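Local structure of molybdate-binding protein MolA (3PSH) at residues K182-Y187 / P235-V240; A172-D177 / Q300-V305. The protein binds molybdate and tungstate in the periplasm and delivers molybdate to the MolBC membrane transporter for low-affinity import. All coordinates share one frame; numbering follows the deposited sequence.

Interaction 1. Residues K182-Y187 / P235-V240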
loop_
_atom_site.group_PDB
_atom_site.type_symbol
_atom_site.label_atom_id
_atom_site.label_comp_id
_atom_site.label_asym_id
_atom_site.label_seq_id
_atom_site.Cartn_x
_atom_site.Cartn_y
_atom_site.Cartn_z
ATOM N N LYS A 182 14.555 18.014 14.380
ATOM C CA LYS A 182 13.152 18.449 14.595
ATOM C C LYS A 182 12.137 17.542 13.987
ATOM O O LYS A 182 10.974 17.555 14.394
ATOM C CB LYS A 182 12.881 19.857 14.030
ATOM C CG LYS A 182 13.705 21.083 14.708
ATOM C CD LYS A 182 13.374 21.220 16.202
ATOM C CE LYS A 182 13.854 22.624 16.768
ATOM N NZ LYS A 182 13.192 23.745 16.023
ATOM N N ARG A 183 12.523 16.808 12.966
ATOM C CA ARG A 183 11.576 15.830 12.387
ATOM C C ARG A 183 10.896 15.017 13.460
ATOM O O ARG A 183 11.546 14.482 14.408
ATOM C CB ARG A 183 12.436 14.991 11.406
ATOM C CG ARG A 183 11.783 14.191 10.403
ATOM C CD ARG A 183 12.968 13.550 9.523
ATOM N NE ARG A 183 13.347 14.415 8.376
ATOM C CZ ARG A 183 12.532 14.589 7.306
ATOM N NH1 ARG A 183 11.334 13.967 7.258
ATOM N NH2 ARG A 183 12.828 15.395 6.253
ATOM N N VAL A 184 9.582 14.794 13.273
ATOM C CA VAL A 184 8.703 14.214 14.349
ATOM C C VAL A 184 8.932 12.698 14.400
ATOM O O VAL A 184 8.822 12.014 13.333
ATOM C CB VAL A 184 7.201 14.533 14.059
ATOM C CG1 VAL A 184 6.358 13.790 15.146
ATOM C CG2 VAL A 184 6.947 16.018 14.059
ATOM N N ARG A 185 9.359 12.162 15.556
ATOM C CA ARG A 185 9.608 10.687 15.722
ATOM C C ARG A 185 8.307 9.927 15.915
ATOM O O ARG A 185 7.604 10.092 16.912
ATOM C CB ARG A 185 10.540 10.461 16.892
ATOM C CG ARG A 185 11.963 11.040 16.497
ATOM C CD ARG A 185 13.016 10.939 17.628
ATOM N NE ARG A 185 13.059 9.587 18.227
ATOM C CZ ARG A 185 13.626 8.462 17.757
ATOM N NH1 ARG A 185 14.266 8.394 16.547
ATOM N NH2 ARG A 185 13.531 7.364 18.569
ATOM N N THR A 186 8.040 8.994 14.954
ATOM C CA THR A 186 6.736 8.428 14.776
ATOM C C THR A 186 6.852 6.926 14.689
ATOM O O THR A 186 7.920 6.466 14.237
ATOM C CB THR A 186 6.124 9.028 13.473
ATOM O OG1 THR A 186 6.121 10.480 13.508
ATOM C CG2 THR A 186 4.733 8.572 13.229
ATOM N N TYR A 187 5.802 6.222 15.123
ATOM C CA TYR A 187 5.877 4.770 15.148
ATOM C C TYR A 187 4.585 4.241 14.576
ATOM O O TYR A 187 3.504 4.687 14.977
ATOM C CB TYR A 187 5.976 4.333 16.621
ATOM C CG TYR A 187 5.974 2.806 16.788
ATOM C CD1 TYR A 187 7.162 2.056 16.544
ATOM C CD2 TYR A 187 4.826 2.129 17.225
ATOM C CE1 TYR A 187 7.165 0.637 16.697
ATOM C CE2 TYR A 187 4.846 0.667 17.370
ATOM C CZ TYR A 187 6.033 -0.016 17.122
ATOM O OH TYR A 187 5.901 -1.375 17.244
ATOM N N PRO A 235 8.457 6.907 20.837
ATOM C CA PRO A 235 8.033 7.785 19.793
ATOM C C PRO A 235 7.139 8.873 20.326
ATOM O O PRO A 235 6.360 8.623 21.291
ATOM C CB PRO A 235 7.151 6.885 18.900
ATOM C CG PRO A 235 6.738 5.644 19.874
ATOM C CD PRO A 235 8.022 5.493 20.628
ATOM N N ALA A 236 7.220 10.054 19.660
ATOM C CA ALA A 236 6.345 11.211 19.980
ATOM C C ALA A 236 4.886 11.036 19.529
ATOM O O ALA A 236 3.896 11.535 20.134
ATOM C CB ALA A 236 6.911 12.510 19.320
ATOM N N VAL A 237 4.741 10.228 18.463
ATOM C CA VAL A 237 3.454 10.062 17.768
ATOM C C VAL A 237 3.359 8.552 17.427
ATOM O O VAL A 237 4.322 7.976 16.941
ATOM C CB VAL A 237 3.428 10.854 16.517
ATOM C CG1 VAL A 237 2.135 10.544 15.788
ATOM C CG2 VAL A 237 3.389 12.373 16.795
ATOM N N ILE A 238 2.214 7.970 17.683
ATOM C CA ILE A 238 1.915 6.584 17.235
ATOM C C ILE A 238 0.802 6.610 16.227
ATOM O O ILE A 238 -0.186 7.279 16.413
ATOM C CB ILE A 238 1.665 5.580 18.391
ATOM C CG1 ILE A 238 2.917 5.300 19.169
ATOM C CG2 ILE A 238 1.055 4.230 17.941
ATOM C CD1 ILE A 238 2.568 4.608 20.607
ATOM N N LEU A 239 1.005 5.906 15.088
ATOM C CA LEU A 239 0.019 5.844 14.017
ATOM C C LEU A 239 -0.438 4.396 13.915
ATOM O O LEU A 239 0.344 3.462 14.235
ATOM C CB LEU A 239 0.613 6.329 12.663
ATOM C CG LEU A 239 1.113 7.839 12.789
ATOM C CD1 LEU A 239 1.785 8.176 11.543
ATOM C CD2 LEU A 239 -0.167 8.824 12.993
ATOM N N VAL A 240 -1.735 4.290 13.591
ATOM C CA VAL A 240 -2.368 2.993 13.374
ATOM C C VAL A 240 -3.042 3.035 11.994
ATOM O O VAL A 240 -3.635 4.000 11.591
ATOM C CB VAL A 240 -3.387 2.638 14.483
ATOM C CG1 VAL A 240 -4.159 1.318 14.200
ATOM C CG2 VAL A 240 -2.643 2.452 15.845
#
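The phenol ring of Tyr-187 meets the neighbouring strand obliquely: Pro-235 CG and Ile-238 CG1 approach it neither squarely over a face nor in its plane. Closer still, Tyr-187 CB lies 3.6 Å from Pro-235 CG. With CG anti to the backbone N (chi1 176°), the ring starts out alongside Ile-238, the two side chains pointing the same way, and its far end then leads away from residues 235-240. Val-214 and Val-225 also touch the Tyr-187 side chain.

Thr-186 and Val-237 share the face of the sheet opposite that of Tyr-187 and Ile-238. The methyl CG2 of Thr-186 presses on Leu-239 CD1 at 3.4 Å, tighter than usual for two carbons, while OG1 turns back to donate to Val-184 O from above that carbonyl's plane. The Val-184 and Val-237 side chains cross at a slant, with Val-184 CG1 3.7 Å from Val-237 CG2. The Leu-239 side chain is about 13 Å from the bound molybdate.

The backbones pair in parallel register, Thr-186 beside Val-237 and Tyr-187 beside Ile-238. Arg-185 O takes Val-237 N at 3.3 Å and, more weakly, Ala-236 N; Tyr-187 N gives to Val-237 O at 2.9 Å; and Leu-239 N gives to Tyr-187 O at 2.8 Å in a nearly straight bond (171°). Val-237 O and Tyr-187 O each also receive a CA-H...O contact, from Thr-186 and Ile-238 respectively.

Strands 184-188 and 237-240 are the inner strands of a four-stranded parallel sheet ordered 2-1-3-4, the core of one alpha/beta lobe of this solute-binding protein.

Interaction 2. Residues A172-D177 / Q300-V305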
loop_
_atom_site.group_PDB
_atom_site.type_symbol
_atom_site.label_atom_id
_atom_site.label_comp_id
_atom_site.label_asym_id
_atom_site.label_seq_id
_atom_site.Cartn_x
_atom_site.Cartn_y
_atom_site.Cartn_z
ATOM N N ALA A 172 7.328 19.135 -0.406
ATOM C CA ALA A 172 8.772 19.391 -0.434
ATOM C C ALA A 172 9.048 20.874 -0.085
ATOM O O ALA A 172 9.990 21.195 0.676
ATOM C CB ALA A 172 9.337 19.005 -1.831
ATOM N N ASP A 173 8.191 21.725 -0.599
ATOM C CA ASP A 173 8.351 23.216 -0.471
ATOM C C ASP A 173 8.008 23.634 0.970
ATOM O O ASP A 173 8.778 24.375 1.602
ATOM C CB ASP A 173 7.395 23.931 -1.441
ATOM C CG ASP A 173 7.910 23.933 -2.893
ATOM O OD1 ASP A 173 9.083 23.595 -3.140
ATOM O OD2 ASP A 173 7.131 24.302 -3.745
ATOM N N ARG A 174 6.903 23.123 1.496
ATOM C CA ARG A 174 6.414 23.611 2.843
ATOM C C ARG A 174 7.178 23.028 3.986
ATOM O O ARG A 174 7.130 23.559 5.087
ATOM C CB ARG A 174 4.908 23.338 3.035
ATOM C CG ARG A 174 3.999 23.886 1.854
ATOM C CD ARG A 174 3.550 25.329 2.257
ATOM N NE ARG A 174 2.701 25.918 1.245
ATOM C CZ ARG A 174 1.367 26.085 1.326
ATOM N NH1 ARG A 174 0.677 25.653 2.382
ATOM N NH2 ARG A 174 0.720 26.643 0.343
ATOM N N LEU A 175 7.921 21.915 3.772
ATOM C CA LEU A 175 8.559 21.220 4.874
ATOM C C LEU A 175 10.078 21.106 4.619
ATOM O O LEU A 175 10.778 20.527 5.401
ATOM C CB LEU A 175 8.001 19.772 5.128
ATOM C CG LEU A 175 6.484 19.814 5.404
ATOM C CD1 LEU A 175 5.897 18.338 5.573
ATOM C CD2 LEU A 175 6.255 20.631 6.640
ATOM N N GLY A 176 10.536 21.802 3.595
ATOM C CA GLY A 176 11.988 21.847 3.236
ATOM C C GLY A 176 12.996 22.345 4.255
ATOM O O GLY A 176 14.216 22.029 4.108
ATOM N N ASP A 177 12.508 23.123 5.251
ATOM C CA ASP A 177 13.348 23.591 6.406
ATOM C C ASP A 177 13.283 22.747 7.655
ATOM O O ASP A 177 13.888 23.085 8.694
ATOM C CB ASP A 177 12.926 25.002 6.806
ATOM C CG ASP A 177 11.488 25.026 7.341
ATOM O OD1 ASP A 177 10.599 24.467 6.683
ATOM O OD2 ASP A 177 11.284 25.622 8.373
ATOM N N GLN A 300 -0.175 24.573 11.057
ATOM C CA GLN A 300 -0.054 26.015 10.780
ATOM C C GLN A 300 0.648 26.268 9.484
ATOM O O GLN A 300 0.788 27.431 9.101
ATOM C CB GLN A 300 0.747 26.656 11.933
ATOM C CG GLN A 300 -0.006 26.542 13.306
ATOM C CD GLN A 300 -1.536 26.724 13.132
ATOM O OE1 GLN A 300 -2.032 27.594 12.355
ATOM N NE2 GLN A 300 -2.323 25.824 13.832
ATOM N N ARG A 301 1.108 25.176 8.801
ATOM C CA ARG A 301 1.781 25.397 7.494
ATOM C C ARG A 301 0.874 25.050 6.347
ATOM O O ARG A 301 1.298 25.262 5.195
ATOM C CB ARG A 301 3.086 24.622 7.282
ATOM C CG ARG A 301 4.179 24.946 8.269
ATOM C CD ARG A 301 5.449 24.004 8.059
ATOM N NE ARG A 301 6.443 24.405 9.050
ATOM C CZ ARG A 301 7.766 24.444 8.799
ATOM N NH1 ARG A 301 8.211 24.137 7.608
ATOM N NH2 ARG A 301 8.675 24.866 9.694
ATOM N N PHE A 302 -0.363 24.555 6.656
ATOM C CA PHE A 302 -1.236 24.019 5.635
ATOM C C PHE A 302 -2.690 24.525 5.714
ATOM O O PHE A 302 -3.588 23.852 5.271
ATOM C CB PHE A 302 -1.176 22.458 5.649
ATOM C CG PHE A 302 0.171 21.944 5.243
ATOM C CD1 PHE A 302 0.578 21.954 3.876
ATOM C CD2 PHE A 302 1.084 21.495 6.249
ATOM C CE1 PHE A 302 1.899 21.463 3.509
ATOM C CE2 PHE A 302 2.404 21.001 5.885
ATOM C CZ PHE A 302 2.795 20.989 4.473
ATOM N N GLN A 303 -2.923 25.679 6.345
ATOM C CA GLN A 303 -4.321 26.105 6.524
ATOM C C GLN A 303 -5.093 26.417 5.297
ATOM O O GLN A 303 -6.315 26.251 5.283
ATOM C CB GLN A 303 -4.299 27.309 7.539
ATOM C CG GLN A 303 -3.910 26.934 8.998
ATOM C CD GLN A 303 -4.875 26.020 9.709
ATOM O OE1 GLN A 303 -6.083 25.973 9.400
ATOM N NE2 GLN A 303 -4.405 25.406 10.750
ATOM N N ASP A 304 -4.363 26.765 4.238
ATOM C CA ASP A 304 -4.906 26.997 2.918
ATOM C C ASP A 304 -5.195 25.715 2.163
ATOM O O ASP A 304 -5.732 25.789 1.057
ATOM C CB ASP A 304 -3.987 27.792 1.922
ATOM C CG ASP A 304 -2.578 27.183 1.793
ATOM O OD1 ASP A 304 -2.051 26.811 2.895
ATOM O OD2 ASP A 304 -1.961 27.194 0.712
ATOM N N VAL A 305 -4.701 24.587 2.668
ATOM C CA VAL A 305 -4.838 23.310 1.883
ATOM C C VAL A 305 -6.135 22.651 2.286
ATOM O O VAL A 305 -6.264 22.147 3.400
ATOM C CB VAL A 305 -3.637 22.388 2.165
ATOM C CG1 VAL A 305 -3.828 21.053 1.483
ATOM C CG2 VAL A 305 -2.367 23.093 1.608
#
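Arg-174 and Arg-301 each reach across to grip an aspartate in a salt bridge. Both bridges are end-on and two-pronged. Arg-174 gives NH2 to Asp-304 OD2 (2.8 Å) and NH1 to OD1 (3.0 Å), both oxygens using their syn lone pairs, with guanidinium and carboxylate planes 21° apart. Arg-301 meets Asp-177 still flatter, at 13°, with NH1 2.6 Å from OD1 and NH2 3.0 Å from OD2. The bend at chi2 (-92°) sets CD of Arg-174 beside Arg-301 O, whereas Arg-301 reaches Asp-177 with its chain extended from CG to NE.

Each arginine also donates to the other's backbone. Arg-301 NH1 binds Arg-174 O at 2.8 Å, in the carbonyl plane, and Arg-174 NH1 returns a bond to Arg-301 O at 2.9 Å.

Apolar contacts lie beside this polar layer. Arg-174 CB rests obliquely against Phe-302 CZ at 3.5 Å, the two side chains sliding past each other in opposite directions. Leu-175 CD2 comes to the edge of the same ring near CE2 (3.9 Å) and also touches Arg-301 CD. Ala-294 of helix 283-297 touches both Leu-175 and Phe-302.

Paired charges and reciprocal carbonyl bonds fix the rotation of both guanidinium groups. Because Arg-174 O and Asp-177 OD1 share one nitrogen, the carbonyl joins the aspartate in holding Arg-301, an arrangement expected to stabilise its positive charge.

From the N terminus the chain builds the other four-stranded parallel sheet and runs through helices 132-151 and 154-165 before it reaches helix 168-175, where residues 172-177 supply the first half of interaction 2. A short connection leads into strand 184-188, the first half of interaction 1. Forty-seven residues, 15 of them helix and 10 strand, separate 182-187 from 235-240, which closes the inner loop. The chain then passes through helix 283-297 and returns at 300-305 to close the outer loop. Their centres are 18 Å apart and they do not touch. The strand pairing is thus nested inside a loop that interaction 2 closes between helix 168-175 and the loop after helix 283-297.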